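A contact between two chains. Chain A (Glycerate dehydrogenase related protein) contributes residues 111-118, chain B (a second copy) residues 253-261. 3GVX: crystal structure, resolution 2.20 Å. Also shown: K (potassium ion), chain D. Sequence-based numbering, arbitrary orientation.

Chain A, residues 111-118: IFRQSPTT
Chain B 253-261: SPHVAGGMS

Neither stretch forms regular helix or strand. Chain A is extended from Ile A111 to Thr A118, with phi between -71° and -149° and psi between 104° and 162°. Chain B is more folded: Pro B254 (-75/61) leads into His B255 at positive phi (50/49), and Val B256 (-115/6) opens a type I turn through Ala B257 (-55/-45) and Gly B258 (-97/27) to Gly B259, closed by Gly B259 N to Val B256 O at 3.1 Å. Gly B259 (96/-142) adopts angles that call for glycine, since a CB would jam against the preceding carbonyl. The chain then extends at Met B260 (-140/161). The two stretches run in the same general direction, with CA of Phe A112 5.7 Å from CA of Pro B254 and CA of Pro A116 6.1 Å from CA of Gly B259.

No hydrogen bond crosses between the stretches, which bury 476 Å² by packing. Phe A112 (chi1 t, chi2 87°) receives Pro B254 over one ring face in a CH-pi contact, Pro B254 CB lying 4.0 Å from the ring centroid and 17° off its normal; His B255 CB sits at the ring edge, 4.0 Å from Phe A112 CZ. Gln A114 (m, t, chi3 -142°) reaches along chain B, its CG 3.3 Å from Pro B254 O and 3.7 Å from Val B256 CG1, its NE2 3.2 Å from Met B260 CG. Selenomethionine Met B260 (chi1 -104°, chi2 t, chi3 92°) points toward chain A and sets SE 3.2 Å from Ser A115 C and 3.7 Å from Pro A116 CD.

Thr A117 (p) and the turn are joined through potassium: K lies 3.0 Å from Thr A117 OG1, 3.0 Å from Val B256 O and 3.3 Å from Ala B257 O, with a water at 2.6 Å from K.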

ATOM      1  N   ILE A 111     -19.163   6.807  17.835  1.00 48.94           N
ATOM      2  CA  ILE A 111     -18.529   5.942  18.804  1.00 48.10           C
ATOM      3  C   ILE A 111     -17.065   5.853  18.578  1.00 48.43           C
ATOM      4  O   ILE A 111     -16.572   5.434  17.526  1.00 50.05           O
ATOM      5  CB  ILE A 111     -19.037   4.524  18.778  1.00 46.65           C
ATOM      6  CG1 ILE A 111     -20.553   4.545  18.859  1.00 46.25           C
ATOM      7  CG2 ILE A 111     -18.365   3.724  19.901  1.00 44.69           C
ATOM      8  CD1 ILE A 111     -21.166   3.222  19.140  1.00 48.68           C
ATOM      9  N   PHE A 112     -16.368   6.241  19.618  1.00 47.39           N
ATOM     10  CA  PHE A 112     -14.952   6.231  19.585  1.00 46.32           C
ATOM     11  C   PHE A 112     -14.497   4.975  20.282  1.00 46.48           C
ATOM     12  O   PHE A 112     -14.540   4.875  21.502  1.00 47.23           O
ATOM     13  CB  PHE A 112     -14.431   7.453  20.295  1.00 45.04           C
ATOM     14  CG  PHE A 112     -12.993   7.667  20.096  1.00 44.39           C
ATOM     15  CD1 PHE A 112     -12.526   8.371  19.004  1.00 44.04           C
ATOM     16  CD2 PHE A 112     -12.090   7.146  20.995  1.00 43.76           C
ATOM     17  CE1 PHE A 112     -11.177   8.550  18.820  1.00 43.88           C
ATOM     18  CE2 PHE A 112     -10.744   7.321  20.817  1.00 43.35           C
ATOM     19  CZ  PHE A 112     -10.284   8.023  19.729  1.00 43.69           C
ATOM     20  N   ARG A 113     -14.065   3.992  19.512  1.00 46.94           N
ATOM     21  CA  ARG A 113     -13.641   2.789  20.165  1.00 46.03           C
ATOM     22  C   ARG A 113     -12.433   2.106  19.572  1.00 46.69           C
ATOM     23  O   ARG A 113     -12.480   1.466  18.516  1.00 46.71           O
ATOM     24  CB  ARG A 113     -14.799   1.830  20.245  1.00 45.67           C
ATOM     25  CG  ARG A 113     -14.483   0.610  21.028  1.00 47.20           C
ATOM     26  CD  ARG A 113     -15.445  -0.451  20.636  1.00 48.42           C
ATOM     27  NE  ARG A 113     -16.819  -0.050  20.903  1.00 52.30           N
ATOM     28  CZ  ARG A 113     -17.876  -0.707  20.448  1.00 53.34           C
ATOM     29  NH1 ARG A 113     -17.697  -1.784  19.702  1.00 52.85           N
ATOM     30  NH2 ARG A 113     -19.100  -0.306  20.757  1.00 54.59           N
ATOM     31  N   GLN A 114     -11.346   2.224  20.315  1.00 46.06           N
ATOM     32  CA  GLN A 114     -10.082   1.660  19.929  1.00 45.98           C
ATOM     33  C   GLN A 114      -9.919   0.167  19.964  1.00 45.01           C
ATOM     34  O   GLN A 114     -10.339  -0.519  20.893  1.00 44.69           O
ATOM     35  CB  GLN A 114      -8.976   2.270  20.753  1.00 47.00           C
ATOM     36  CG  GLN A 114      -8.512   3.562  20.217  1.00 50.55           C
ATOM     37  CD  GLN A 114      -7.658   4.272  21.207  1.00 54.40           C
ATOM     38  OE1 GLN A 114      -7.725   5.491  21.333  1.00 56.50           O
ATOM     39  NE2 GLN A 114      -6.843   3.515  21.940  1.00 55.52           N
ATOM     40  N   SER A 115      -9.250  -0.302  18.923  1.00 44.31           N
ATOM     41  CA  SER A 115      -8.951  -1.695  18.736  1.00 43.57           C
ATOM     42  C   SER A 115      -7.639  -1.783  17.983  1.00 43.22           C
ATOM     43  O   SER A 115      -7.256  -0.871  17.258  1.00 43.81           O
ATOM     44  CB  SER A 115     -10.056  -2.377  17.924  1.00 43.48           C
ATOM     45  OG  SER A 115     -11.145  -2.746  18.739  1.00 47.80           O
ATOM     46  N   PRO A 116      -6.922  -2.887  18.163  1.00 43.63           N
ATOM     47  CA  PRO A 116      -5.647  -3.101  17.492  1.00 44.02           C
ATOM     48  C   PRO A 116      -5.869  -3.433  16.028  1.00 42.90           C
ATOM     49  O   PRO A 116      -6.932  -3.910  15.631  1.00 42.53           O
ATOM     50  CB  PRO A 116      -5.049  -4.277  18.257  1.00 45.43           C
ATOM     51  CG  PRO A 116      -6.273  -5.052  18.645  1.00 45.14           C
ATOM     52  CD  PRO A 116      -7.189  -3.960  19.132  1.00 43.97           C
ATOM     53  N   THR A 117      -4.851  -3.151  15.234  1.00 41.69           N
ATOM     54  CA  THR A 117      -4.901  -3.438  13.827  1.00 38.99           C
ATOM     55  C   THR A 117      -3.737  -4.355  13.551  1.00 38.17           C
ATOM     56  O   THR A 117      -2.810  -4.460  14.348  1.00 40.17           O
ATOM     57  CB  THR A 117      -4.789  -2.149  12.987  1.00 38.54           C
ATOM     58  OG1 THR A 117      -3.551  -1.491  13.280  1.00 37.20           O
ATOM     59  CG2 THR A 117      -5.963  -1.215  13.278  1.00 38.46           C
ATOM     60  N   THR A 118      -3.804  -5.039  12.422  1.00 37.23           N
ATOM     61  CA  THR A 118      -2.747  -5.944  12.016  1.00 34.40           C
ATOM     62  C   THR A 118      -1.746  -5.127  11.219  1.00 34.58           C
ATOM     63  O   THR A 118      -2.101  -4.290  10.387  1.00 33.63           O
ATOM     64  CB  THR A 118      -3.298  -7.076  11.143  1.00 34.46           C
ATOM     65  OG1 THR A 118      -4.250  -7.816  11.906  1.00 34.57           O
ATOM     66  CG2 THR A 118      -2.188  -8.008  10.681  1.00 33.07           C
TER
ATOM     67  N   SER B 253     -11.239   6.863  11.412  1.00 33.12           N
ATOM     68  CA  SER B 253     -10.754   5.835  12.306  1.00 36.47           C
ATOM     69  C   SER B 253     -10.412   6.508  13.642  1.00 37.16           C
ATOM     70  O   SER B 253      -9.988   7.653  13.678  1.00 36.42           O
ATOM     71  CB  SER B 253      -9.549   5.091  11.714  1.00 34.54           C
ATOM     72  OG  SER B 253      -8.478   5.949  11.400  1.00 39.70           O
ATOM     73  N   PRO B 254     -10.609   5.789  14.754  1.00 38.75           N
ATOM     74  CA  PRO B 254     -10.363   6.234  16.130  1.00 40.50           C
ATOM     75  C   PRO B 254      -8.914   6.333  16.666  1.00 41.37           C
ATOM     76  O   PRO B 254      -8.564   5.660  17.633  1.00 42.48           O
ATOM     77  CB  PRO B 254     -11.223   5.270  16.944  1.00 40.21           C
ATOM     78  CG  PRO B 254     -11.137   4.011  16.141  1.00 40.08           C
ATOM     79  CD  PRO B 254     -11.332   4.508  14.742  1.00 39.21           C
ATOM     80  N   HIS B 255      -8.080   7.167  16.046  1.00 40.59           N
ATOM     81  CA  HIS B 255      -6.716   7.353  16.530  1.00 41.01           C
ATOM     82  C   HIS B 255      -6.011   6.018  16.760  1.00 41.65           C
ATOM     83  O   HIS B 255      -5.423   5.807  17.820  1.00 41.27           O
ATOM     84  CB  HIS B 255      -6.778   8.116  17.857  1.00 43.35           C
ATOM     85  CG  HIS B 255      -5.605   9.004  18.113  1.00 44.32           C
ATOM     86  ND1 HIS B 255      -5.720  10.375  18.211  1.00 44.60           N
ATOM     87  CD2 HIS B 255      -4.290   8.724  18.251  1.00 43.94           C
ATOM     88  CE1 HIS B 255      -4.523  10.902  18.393  1.00 43.72           C
ATOM     89  NE2 HIS B 255      -3.638   9.921  18.420  1.00 43.64           N
ATOM     90  N   VAL B 256      -6.075   5.121  15.780  1.00 40.56           N
ATOM     91  CA  VAL B 256      -5.441   3.809  15.888  1.00 39.64           C
ATOM     92  C   VAL B 256      -4.309   3.621  14.884  1.00 37.67           C
ATOM     93  O   VAL B 256      -3.756   2.543  14.779  1.00 36.80           O
ATOM     94  CB  VAL B 256      -6.460   2.676  15.652  1.00 40.15           C
ATOM     95  CG1 VAL B 256      -7.481   2.601  16.800  1.00 40.28           C
ATOM     96  CG2 VAL B 256      -7.148   2.896  14.305  1.00 40.12           C
ATOM     97  N   ALA B 257      -3.967   4.673  14.150  1.00 37.97           N
ATOM     98  CA  ALA B 257      -2.912   4.575  13.143  1.00 37.98           C
ATOM     99  C   ALA B 257      -1.581   4.062  13.696  1.00 38.44           C
ATOM    100  O   ALA B 257      -0.951   3.190  13.104  1.00 35.55           O
ATOM    101  CB  ALA B 257      -2.711   5.927  12.447  1.00 36.10           C
ATOM    102  N   GLY B 258      -1.167   4.580  14.849  1.00 40.12           N
ATOM    103  CA  GLY B 258       0.092   4.153  15.444  1.00 42.44           C
ATOM    104  C   GLY B 258      -0.064   3.094  16.513  1.00 44.24           C
ATOM    105  O   GLY B 258       0.752   2.975  17.427  1.00 44.48           O
ATOM    106  N   GLY B 259      -1.127   2.317  16.392  1.00 46.39           N
ATOM    107  CA  GLY B 259      -1.413   1.288  17.367  1.00 50.06           C
ATOM    108  C   GLY B 259      -2.409   1.842  18.366  1.00 52.34           C
ATOM    109  O   GLY B 259      -3.308   2.598  18.007  1.00 54.13           O
HETATM  110  N   MSE B 260      -2.232   1.476  19.627  1.00 53.94           N
HETATM  111  CA  MSE B 260      -3.104   1.914  20.711  1.00 54.82           C
HETATM  112  C   MSE B 260      -2.241   2.205  21.918  1.00 55.36           C
HETATM  113  O   MSE B 260      -1.109   1.724  22.009  1.00 55.37           O
HETATM  114  CB  MSE B 260      -4.067   0.798  21.097  1.00 54.87           C
HETATM  115  CG  MSE B 260      -5.485   0.920  20.628  1.00 54.90           C
HETATM  116 SE   MSE B 260      -6.123  -0.746  20.659  1.00 60.53          SE
HETATM  117  CE  MSE B 260      -6.825  -0.861  22.282  1.00 57.03           C
ATOM    118  N   SER B 261      -2.804   2.973  22.844  1.00 55.85           N
ATOM    119  CA  SER B 261      -2.172   3.323  24.117  1.00 56.75           C
ATOM    120  C   SER B 261      -0.677   3.053  24.213  1.00 56.84           C
ATOM    121  O   SER B 261       0.138   3.651  23.503  1.00 58.46           O
ATOM    122  CB  SER B 261      -2.851   2.540  25.237  1.00 58.29           C
ATOM    123  OG  SER B 261      -2.540   1.160  25.139  1.00 57.04           O
TER
HETATM  124  K     K D 291      -3.414   1.274  12.073  1.00 44.78           K
HETATM  125  O   HOH W   1      -1.327   0.492  10.794  1.00 34.71           O